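Local coordinates for protein peptidase, M20/M25/M40 family (Staphylococcus aureus, PDB 4EWT) that probably hydrolyses amide bonds of N-acylated amino acids or related substrates, as a manganese-bound metalloenzyme of the M20 peptidase family, at residues 180-194 against 251-264. Numbering follows the deposited sequence.
Sequences YVQTGRAFFKLKVQG and DVVEIEGDVRGLTD
Strands 184-193 and 252-261 form an antiparallel pair in the sheet of what is, to judge by its layout and its contact with a second subunit, probably the lid (dimerisation) domain of an M20 peptidase; the register runs without a break from Gly184 opposite Gly261 to Gln193 opposite Val252. The axes of these strand segments approach to 4.6 Å, with their directions 160° apart. Paired backbone bonds join every second residue, such as Leu190 N to Ile255 O (2.7 Å) and its return bond.

On the face bearing Ala186, Phe188, Leu190, Val192, Val253, Ile255 and Val259, the Phe188 ring reaches across the pair. Its CG lies between the backbone N and carbonyl carbon (chi1 63°), which swings the ring over Gly257: Gly257 CA sits 3.9 Å from the ring centroid in a CH-pi contact. Val259 CG2 meets the ring edge at CE2, 3.7 Å away. Helices 264-285 and 208-226 cover this side.

The other face is mostly polar and charged. Arg185 and Arg260 run side by side, and the CD of Arg185 lies over one guanidinium face of Arg260, 3.5 Å from NH1. The two guanidinium planes are 71° apart. Asp258 OD2 takes weak hydrogen bonds from NE and NH2 of Arg260 as part of a salt bridge, while Arg185 NE forms a salt bridge with Asp296. Beside them, Phe187 CD1 touches Asp258 CB at 3.4 Å, and its ring meets Phe246 of the second subunit edge-to-face.

Beyond the pair, Thr263 CA stands 3.8 Å from the centroid of the Tyr180 ring, over its face, just before helix 264-285 begins.

The chemistry thus differs by face: apolar contacts join the strands to their helices, whereas on the side meeting the second subunit each arginine has its own carboxylate, which probably offsets their like charges.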
ATOM      1  N   TYR A 180     -30.267   3.789 -16.633  1.00 27.89           N
ATOM      2  CA  TYR A 180     -28.910   4.313 -16.806  1.00 26.83           C
ATOM      3  C   TYR A 180     -28.125   3.577 -17.888  1.00 26.54           C
ATOM      4  O   TYR A 180     -27.939   2.364 -17.819  1.00 26.39           O
ATOM      5  CB  TYR A 180     -28.149   4.241 -15.491  1.00 25.77           C
ATOM      6  CG  TYR A 180     -28.603   5.226 -14.441  1.00 25.47           C
ATOM      7  CD1 TYR A 180     -28.245   6.571 -14.516  1.00 26.35           C
ATOM      8  CD2 TYR A 180     -29.375   4.809 -13.362  1.00 25.92           C
ATOM      9  CE1 TYR A 180     -28.649   7.482 -13.532  1.00 25.91           C
ATOM     10  CE2 TYR A 180     -29.774   5.704 -12.376  1.00 26.44           C
ATOM     11  CZ  TYR A 180     -29.400   7.031 -12.466  1.00 27.17           C
ATOM     12  OH  TYR A 180     -29.794   7.912 -11.491  1.00 31.52           O
ATOM     13  N   VAL A 181     -27.646   4.324 -18.875  1.00 26.16           N
ATOM     14  CA  VAL A 181     -27.085   3.698 -20.074  1.00 26.08           C
ATOM     15  C   VAL A 181     -25.649   4.161 -20.384  1.00 25.43           C
ATOM     16  O   VAL A 181     -24.907   3.458 -21.071  1.00 25.67           O
ATOM     17  CB  VAL A 181     -28.040   3.865 -21.295  1.00 27.10           C
ATOM     18  CG1 VAL A 181     -28.256   5.349 -21.634  1.00 25.54           C
ATOM     19  CG2 VAL A 181     -27.532   3.086 -22.506  1.00 27.34           C
ATOM     20  N   GLN A 182     -25.277   5.341 -19.887  1.00 24.67           N
ATOM     21  CA  GLN A 182     -23.904   5.860 -20.003  1.00 23.79           C
ATOM     22  C   GLN A 182     -23.493   6.554 -18.714  1.00 22.46           C
ATOM     23  O   GLN A 182     -24.322   7.136 -18.031  1.00 22.11           O
ATOM     24  CB  GLN A 182     -23.741   6.768 -21.232  1.00 24.54           C
ATOM     25  CG  GLN A 182     -23.766   5.935 -22.507  1.00 27.00           C
ATOM     26  CD  GLN A 182     -23.418   6.659 -23.787  1.00 29.12           C
ATOM     27  OE1 GLN A 182     -24.073   6.448 -24.797  1.00 31.34           O
ATOM     28  NE2 GLN A 182     -22.368   7.466 -23.771  1.00 29.31           N
ATOM     29  N   THR A 183     -22.208   6.464 -18.387  1.00 21.10           N
ATOM     30  CA  THR A 183     -21.695   6.869 -17.086  1.00 19.92           C
ATOM     31  C   THR A 183     -21.649   8.378 -16.976  1.00 19.94           C
ATOM     32  O   THR A 183     -21.490   9.071 -17.970  1.00 20.17           O
ATOM     33  CB  THR A 183     -20.251   6.336 -16.837  1.00 19.13           C
ATOM     34  OG1 THR A 183     -19.365   6.866 -17.829  1.00 20.13           O
ATOM     35  CG2 THR A 183     -20.206   4.835 -16.896  1.00 18.01           C
ATOM     36  N   GLY A 184     -21.806   8.878 -15.758  1.00 19.15           N
ATOM     37  CA  GLY A 184     -21.518  10.269 -15.468  1.00 18.77           C
ATOM     38  C   GLY A 184     -20.062  10.417 -15.088  1.00 18.15           C
ATOM     39  O   GLY A 184     -19.361   9.429 -14.872  1.00 16.61           O
ATOM     40  N   ARG A 185     -19.618  11.656 -14.971  1.00 18.09           N
ATOM     41  CA  ARG A 185     -18.204  11.934 -14.872  1.00 18.46           C
ATOM     42  C   ARG A 185     -17.946  13.034 -13.857  1.00 18.56           C
ATOM     43  O   ARG A 185     -18.729  14.001 -13.757  1.00 18.87           O
ATOM     44  CB  ARG A 185     -17.674  12.334 -16.246  1.00 18.93           C
ATOM     45  CG  ARG A 185     -16.179  12.593 -16.311  1.00 20.18           C
ATOM     46  CD  ARG A 185     -15.729  12.642 -17.765  1.00 23.69           C
ATOM     47  NE  ARG A 185     -16.337  13.773 -18.446  1.00 24.68           N
ATOM     48  CZ  ARG A 185     -16.380  13.930 -19.768  1.00 29.05           C
ATOM     49  NH1 ARG A 185     -15.839  13.025 -20.580  1.00 28.22           N
ATOM     50  NH2 ARG A 185     -16.976  14.998 -20.278  1.00 26.22           N
ATOM     51  N   ALA A 186     -16.865  12.873 -13.091  1.00 17.67           N
ATOM     52  CA  ALA A 186     -16.359  13.966 -12.255  1.00 18.49           C
ATOM     53  C   ALA A 186     -14.847  14.061 -12.407  1.00 18.15           C
ATOM     54  O   ALA A 186     -14.216  13.108 -12.846  1.00 17.89           O
ATOM     55  CB  ALA A 186     -16.768  13.768 -10.798  1.00 17.31           C
ATOM     56  N   PHE A 187     -14.290  15.219 -12.054  1.00 19.33           N
ATOM     57  CA  PHE A 187     -12.858  15.469 -12.090  1.00 20.13           C
ATOM     58  C   PHE A 187     -12.387  16.027 -10.757  1.00 19.35           C
ATOM     59  O   PHE A 187     -13.089  16.814 -10.125  1.00 20.09           O
ATOM     60  CB  PHE A 187     -12.524  16.499 -13.175  1.00 22.06           C
ATOM     61  CG  PHE A 187     -12.890  16.053 -14.552  1.00 25.61           C
ATOM     62  CD1 PHE A 187     -12.222  14.979 -15.150  1.00 28.40           C
ATOM     63  CD2 PHE A 187     -13.909  16.688 -15.253  1.00 28.23           C
ATOM     64  CE1 PHE A 187     -12.560  14.558 -16.435  1.00 30.04           C
ATOM     65  CE2 PHE A 187     -14.259  16.278 -16.542  1.00 28.42           C
ATOM     66  CZ  PHE A 187     -13.584  15.220 -17.135  1.00 30.66           C
ATOM     67  N   PHE A 188     -11.180  15.662 -10.354  1.00 18.22           N
ATOM     68  CA  PHE A 188     -10.600  16.232  -9.149  1.00 18.00           C
ATOM     69  C   PHE A 188      -9.115  16.538  -9.280  1.00 18.14           C
ATOM     70  O   PHE A 188      -8.383  15.878 -10.028  1.00 16.82           O
ATOM     71  CB  PHE A 188     -10.877  15.343  -7.918  1.00 17.81           C
ATOM     72  CG  PHE A 188     -10.264  13.962  -7.998  1.00 15.69           C
ATOM     73  CD1 PHE A 188      -9.065  13.691  -7.362  1.00 16.40           C
ATOM     74  CD2 PHE A 188     -10.923  12.933  -8.671  1.00 18.38           C
ATOM     75  CE1 PHE A 188      -8.494  12.396  -7.412  1.00 18.72           C
ATOM     76  CE2 PHE A 188     -10.377  11.623  -8.734  1.00 17.97           C
ATOM     77  CZ  PHE A 188      -9.169  11.358  -8.113  1.00 17.84           C
ATOM     78  N   LYS A 189      -8.694  17.563  -8.545  1.00 18.24           N
ATOM     79  CA  LYS A 189      -7.282  17.865  -8.369  1.00 18.92           C
ATOM     80  C   LYS A 189      -7.017  17.787  -6.886  1.00 18.05           C
ATOM     81  O   LYS A 189      -7.810  18.279  -6.084  1.00 18.48           O
ATOM     82  CB  LYS A 189      -6.952  19.273  -8.877  1.00 20.26           C
ATOM     83  CG  LYS A 189      -7.222  19.456 -10.361  1.00 23.19           C
ATOM     84  CD  LYS A 189      -6.930  20.878 -10.813  1.00 30.83           C
ATOM     85  CE  LYS A 189      -7.111  21.023 -12.331  1.00 33.05           C
ATOM     86  NZ  LYS A 189      -7.558  22.404 -12.696  1.00 38.99           N
ATOM     87  N   LEU A 190      -5.921  17.142  -6.514  1.00 16.54           N
ATOM     88  CA  LEU A 190      -5.556  17.071  -5.114  1.00 15.56           C
ATOM     89  C   LEU A 190      -4.136  17.561  -4.948  1.00 15.69           C
ATOM     90  O   LEU A 190      -3.204  17.049  -5.588  1.00 14.43           O
ATOM     91  CB  LEU A 190      -5.696  15.643  -4.577  1.00 14.39           C
ATOM     92  CG  LEU A 190      -5.140  15.352  -3.174  1.00 15.54           C
ATOM     93  CD1 LEU A 190      -5.915  16.080  -2.044  1.00 14.31           C
ATOM     94  CD2 LEU A 190      -5.144  13.861  -2.951  1.00 13.39           C
ATOM     95  N   LYS A 191      -3.973  18.566  -4.102  1.00 14.98           N
ATOM     96  CA  LYS A 191      -2.651  19.014  -3.772  1.00 15.86           C
ATOM     97  C   LYS A 191      -2.302  18.418  -2.423  1.00 14.71           C
ATOM     98  O   LYS A 191      -3.073  18.526  -1.487  1.00 14.41           O
ATOM     99  CB  LYS A 191      -2.558  20.543  -3.759  1.00 16.48           C
ATOM    100  CG  LYS A 191      -1.201  21.039  -3.268  1.00 19.81           C
ATOM    101  CD  LYS A 191      -0.959  22.506  -3.589  1.00 24.69           C
ATOM    102  CE  LYS A 191      -1.760  23.406  -2.689  1.00 27.42           C
ATOM    103  NZ  LYS A 191      -1.215  24.815  -2.706  1.00 32.46           N
ATOM    104  N   VAL A 192      -1.158  17.749  -2.359  1.00 14.43           N
ATOM    105  CA  VAL A 192      -0.660  17.149  -1.124  1.00 14.43           C
ATOM    106  C   VAL A 192       0.584  17.944  -0.730  1.00 15.64           C
ATOM    107  O   VAL A 192       1.622  17.871  -1.409  1.00 15.78           O
ATOM    108  CB  VAL A 192      -0.318  15.635  -1.287  1.00 13.90           C
ATOM    109  CG1 VAL A 192       0.175  15.037   0.032  1.00 12.54           C
ATOM    110  CG2 VAL A 192      -1.550  14.810  -1.792  1.00 12.74           C
ATOM    111  N   GLN A 193       0.460  18.734   0.332  1.00 15.52           N
ATOM    112  CA  GLN A 193       1.550  19.567   0.799  1.00 17.03           C
ATOM    113  C   GLN A 193       2.175  18.952   2.048  1.00 16.80           C
ATOM    114  O   GLN A 193       1.524  18.850   3.089  1.00 16.40           O
ATOM    115  CB  GLN A 193       1.030  20.989   1.085  1.00 18.88           C
ATOM    116  CG  GLN A 193       2.017  21.946   1.775  1.00 22.43           C
ATOM    117  CD  GLN A 193       3.093  22.452   0.846  1.00 28.32           C
ATOM    118  OE1 GLN A 193       4.282  22.188   1.058  1.00 31.30           O
ATOM    119  NE2 GLN A 193       2.693  23.194  -0.190  1.00 30.01           N
ATOM    120  N   GLY A 194       3.420  18.503   1.916  1.00 16.46           N
ATOM    121  CA  GLY A 194       4.245  18.095   3.054  1.00 16.38           C
ATOM    122  C   GLY A 194       5.237  19.213   3.370  1.00 17.82           C
ATOM    123  O   GLY A 194       4.893  20.387   3.370  1.00 17.82           O
ATOM    124  N   ASP A 251       8.358  18.470  -1.491  1.00 20.45           N
ATOM    125  CA  ASP A 251       7.486  19.240  -0.577  1.00 21.54           C
ATOM    126  C   ASP A 251       5.999  19.176  -0.917  1.00 20.77           C
ATOM    127  O   ASP A 251       5.155  19.301  -0.029  1.00 20.40           O
ATOM    128  CB  ASP A 251       7.933  20.714  -0.513  1.00 23.70           C
ATOM    129  CG  ASP A 251       7.731  21.457  -1.822  1.00 27.97           C
ATOM    130  OD1 ASP A 251       7.873  20.847  -2.913  1.00 31.43           O
ATOM    131  OD2 ASP A 251       7.435  22.677  -1.769  1.00 35.17           O
ATOM    132  N   VAL A 252       5.699  18.990  -2.201  1.00 19.71           N
ATOM    133  CA  VAL A 252       4.339  19.021  -2.701  1.00 20.11           C
ATOM    134  C   VAL A 252       4.203  18.111  -3.925  1.00 19.26           C
ATOM    135  O   VAL A 252       5.110  18.051  -4.758  1.00 19.25           O
ATOM    136  CB  VAL A 252       3.860  20.471  -3.001  1.00 21.35           C
ATOM    137  CG1 VAL A 252       4.746  21.134  -4.026  1.00 24.65           C
ATOM    138  CG2 VAL A 252       2.402  20.487  -3.467  1.00 21.95           C
ATOM    139  N   VAL A 253       3.112  17.348  -3.984  1.00 18.41           N
ATOM    140  CA  VAL A 253       2.737  16.657  -5.214  1.00 17.87           C
ATOM    141  C   VAL A 253       1.334  17.102  -5.663  1.00 18.57           C
ATOM    142  O   VAL A 253       0.465  17.421  -4.845  1.00 17.15           O
ATOM    143  CB  VAL A 253       2.882  15.085  -5.167  1.00 17.29           C
ATOM    144  CG1 VAL A 253       4.281  14.644  -4.678  1.00 15.32           C
ATOM    145  CG2 VAL A 253       1.826  14.442  -4.337  1.00 18.19           C
ATOM    146  N   GLU A 254       1.109  17.195  -6.950  1.00 19.28           N
ATOM    147  CA  GLU A 254      -0.204  17.456  -7.483  1.00 21.21           C
ATOM    148  C   GLU A 254      -0.750  16.265  -8.184  1.00 20.12           C
ATOM    149  O   GLU A 254      -0.179  15.761  -9.082  1.00 19.05           O
ATOM    150  CB  GLU A 254      -0.246  18.599  -8.467  1.00 23.15           C
ATOM    151  CG  GLU A 254       0.349  19.815  -8.013  1.00 29.94           C
ATOM    152  CD  GLU A 254      -0.578  20.731  -7.345  1.00 36.41           C
ATOM    153  OE1 GLU A 254      -1.765  20.439  -7.219  1.00 38.69           O
ATOM    154  OE2 GLU A 254      -0.085  21.757  -6.912  1.00 39.85           O
ATOM    155  N   ILE A 255      -1.892  15.849  -7.729  1.00 19.76           N
ATOM    156  CA  ILE A 255      -2.568  14.700  -8.281  1.00 19.82           C
ATOM    157  C   ILE A 255      -3.817  15.154  -9.025  1.00 20.73           C
ATOM    158  O   ILE A 255      -4.570  15.986  -8.533  1.00 20.71           O
ATOM    159  CB  ILE A 255      -2.914  13.674  -7.182  1.00 20.04           C
ATOM    160  CG1 ILE A 255      -1.657  12.867  -6.802  1.00 18.18           C
ATOM    161  CG2 ILE A 255      -4.078  12.769  -7.621  1.00 20.28           C
ATOM    162  CD1 ILE A 255      -1.689  12.347  -5.353  1.00 18.35           C
ATOM    163  N   GLU A 256      -4.014  14.623 -10.229  1.00 20.68           N
ATOM    164  CA  GLU A 256      -5.245  14.869 -10.948  1.00 21.30           C
ATOM    165  C   GLU A 256      -5.883  13.551 -11.338  1.00 20.94           C
ATOM    166  O   GLU A 256      -5.202  12.615 -11.791  1.00 20.11           O
ATOM    167  CB  GLU A 256      -5.003  15.742 -12.175  1.00 22.74           C
ATOM    168  CG  GLU A 256      -4.588  17.170 -11.852  1.00 24.30           C
ATOM    169  CD  GLU A 256      -4.384  18.014 -13.096  1.00 30.87           C
ATOM    170  OE1 GLU A 256      -4.359  17.435 -14.201  1.00 33.24           O
ATOM    171  OE2 GLU A 256      -4.244  19.255 -12.976  1.00 32.95           O
ATOM    172  N   GLY A 257      -7.198  13.476 -11.159  1.00 20.69           N
ATOM    173  CA  GLY A 257      -7.923  12.261 -11.509  1.00 20.59           C
ATOM    174  C   GLY A 257      -9.302  12.464 -12.104  1.00 20.74           C
ATOM    175  O   GLY A 257      -9.841  13.581 -12.144  1.00 20.61           O
ATOM    176  N   ASP A 258      -9.864  11.370 -12.591  1.00 20.91           N
ATOM    177  CA  ASP A 258     -11.232  11.395 -13.052  1.00 21.99           C
ATOM    178  C   ASP A 258     -11.997  10.156 -12.641  1.00 20.14           C
ATOM    179  O   ASP A 258     -11.425   9.105 -12.335  1.00 18.67           O
ATOM    180  CB  ASP A 258     -11.339  11.700 -14.549  1.00 24.41           C
ATOM    181  CG  ASP A 258     -11.241  10.480 -15.403  1.00 29.04           C
ATOM    182  OD1 ASP A 258     -10.137   9.899 -15.461  1.00 35.76           O
ATOM    183  OD2 ASP A 258     -12.270  10.105 -16.029  1.00 35.35           O
ATOM    184  N   VAL A 259     -13.304  10.336 -12.633  1.00 19.06           N
ATOM    185  CA  VAL A 259     -14.247   9.487 -11.956  1.00 18.03           C
ATOM    186  C   VAL A 259     -15.391   9.243 -12.922  1.00 17.80           C
ATOM    187  O   VAL A 259     -15.859  10.175 -13.590  1.00 17.50           O
ATOM    188  CB  VAL A 259     -14.782  10.204 -10.685  1.00 18.24           C
ATOM    189  CG1 VAL A 259     -16.102   9.613 -10.232  1.00 19.18           C
ATOM    190  CG2 VAL A 259     -13.722  10.184  -9.541  1.00 16.38           C
ATOM    191  N   ARG A 260     -15.801   7.984 -13.034  1.00 16.92           N
ATOM    192  CA  ARG A 260     -17.028   7.637 -13.736  1.00 17.54           C
ATOM    193  C   ARG A 260     -17.909   6.831 -12.804  1.00 16.87           C
ATOM    194  O   ARG A 260     -17.427   5.962 -12.072  1.00 15.49           O
ATOM    195  CB  ARG A 260     -16.775   6.777 -14.972  1.00 18.33           C
ATOM    196  CG  ARG A 260     -15.613   7.162 -15.826  1.00 21.67           C
ATOM    197  CD  ARG A 260     -15.941   8.186 -16.883  1.00 29.12           C
ATOM    198  NE  ARG A 260     -14.671   8.666 -17.411  1.00 36.00           N
ATOM    199  CZ  ARG A 260     -14.498   9.284 -18.569  1.00 39.86           C
ATOM    200  NH1 ARG A 260     -15.528   9.515 -19.374  1.00 42.41           N
ATOM    201  NH2 ARG A 260     -13.274   9.659 -18.922  1.00 41.69           N
ATOM    202  N   GLY A 261     -19.209   7.107 -12.864  1.00 16.97           N
ATOM    203  CA  GLY A 261     -20.205   6.299 -12.158  1.00 17.03           C
ATOM    204  C   GLY A 261     -21.389   6.150 -13.087  1.00 17.24           C
ATOM    205  O   GLY A 261     -21.826   7.131 -13.685  1.00 17.86           O
ATOM    206  N   LEU A 262     -21.911   4.934 -13.208  1.00 17.52           N
ATOM    207  CA  LEU A 262     -23.028   4.693 -14.113  1.00 18.89           C
ATOM    208  C   LEU A 262     -24.359   5.252 -13.562  1.00 19.75           C
ATOM    209  O   LEU A 262     -25.274   5.564 -14.331  1.00 20.45           O
ATOM    210  CB  LEU A 262     -23.138   3.194 -14.460  1.00 19.27           C
ATOM    211  CG  LEU A 262     -24.299   2.736 -15.358  1.00 21.45           C
ATOM    212  CD1 LEU A 262     -24.214   3.387 -16.745  1.00 18.81           C
ATOM    213  CD2 LEU A 262     -24.340   1.203 -15.452  1.00 20.96           C
ATOM    214  N   THR A 263     -24.471   5.390 -12.246  1.00 19.12           N
ATOM    215  CA  THR A 263     -25.645   6.058 -11.675  1.00 20.76           C
ATOM    216  C   THR A 263     -25.192   7.290 -10.883  1.00 20.87           C
ATOM    217  O   THR A 263     -24.010   7.406 -10.551  1.00 20.60           O
ATOM    218  CB  THR A 263     -26.466   5.123 -10.769  1.00 20.73           C
ATOM    219  OG1 THR A 263     -25.777   4.929  -9.532  1.00 20.58           O
ATOM    220  CG2 THR A 263     -26.714   3.754 -11.432  1.00 20.59           C
ATOM    221  N   ASP A 264     -26.120   8.195 -10.590  1.00 21.32           N
ATOM    222  CA  ASP A 264     -25.863   9.320  -9.697  1.00 21.69           C
ATOM    223  C   ASP A 264     -25.474   8.884  -8.284  1.00 20.62           C
ATOM    224  O   ASP A 264     -24.619   9.507  -7.666  1.00 19.55           O
ATOM    225  CB  ASP A 264     -27.099  10.214  -9.586  1.00 23.56           C
ATOM    226  CG  ASP A 264     -27.512  10.810 -10.911  1.00 27.81           C
ATOM    227  OD1 ASP A 264     -26.666  10.888 -11.847  1.00 32.25           O
ATOM    228  OD2 ASP A 264     -28.692  11.206 -11.002  1.00 32.05           O
TER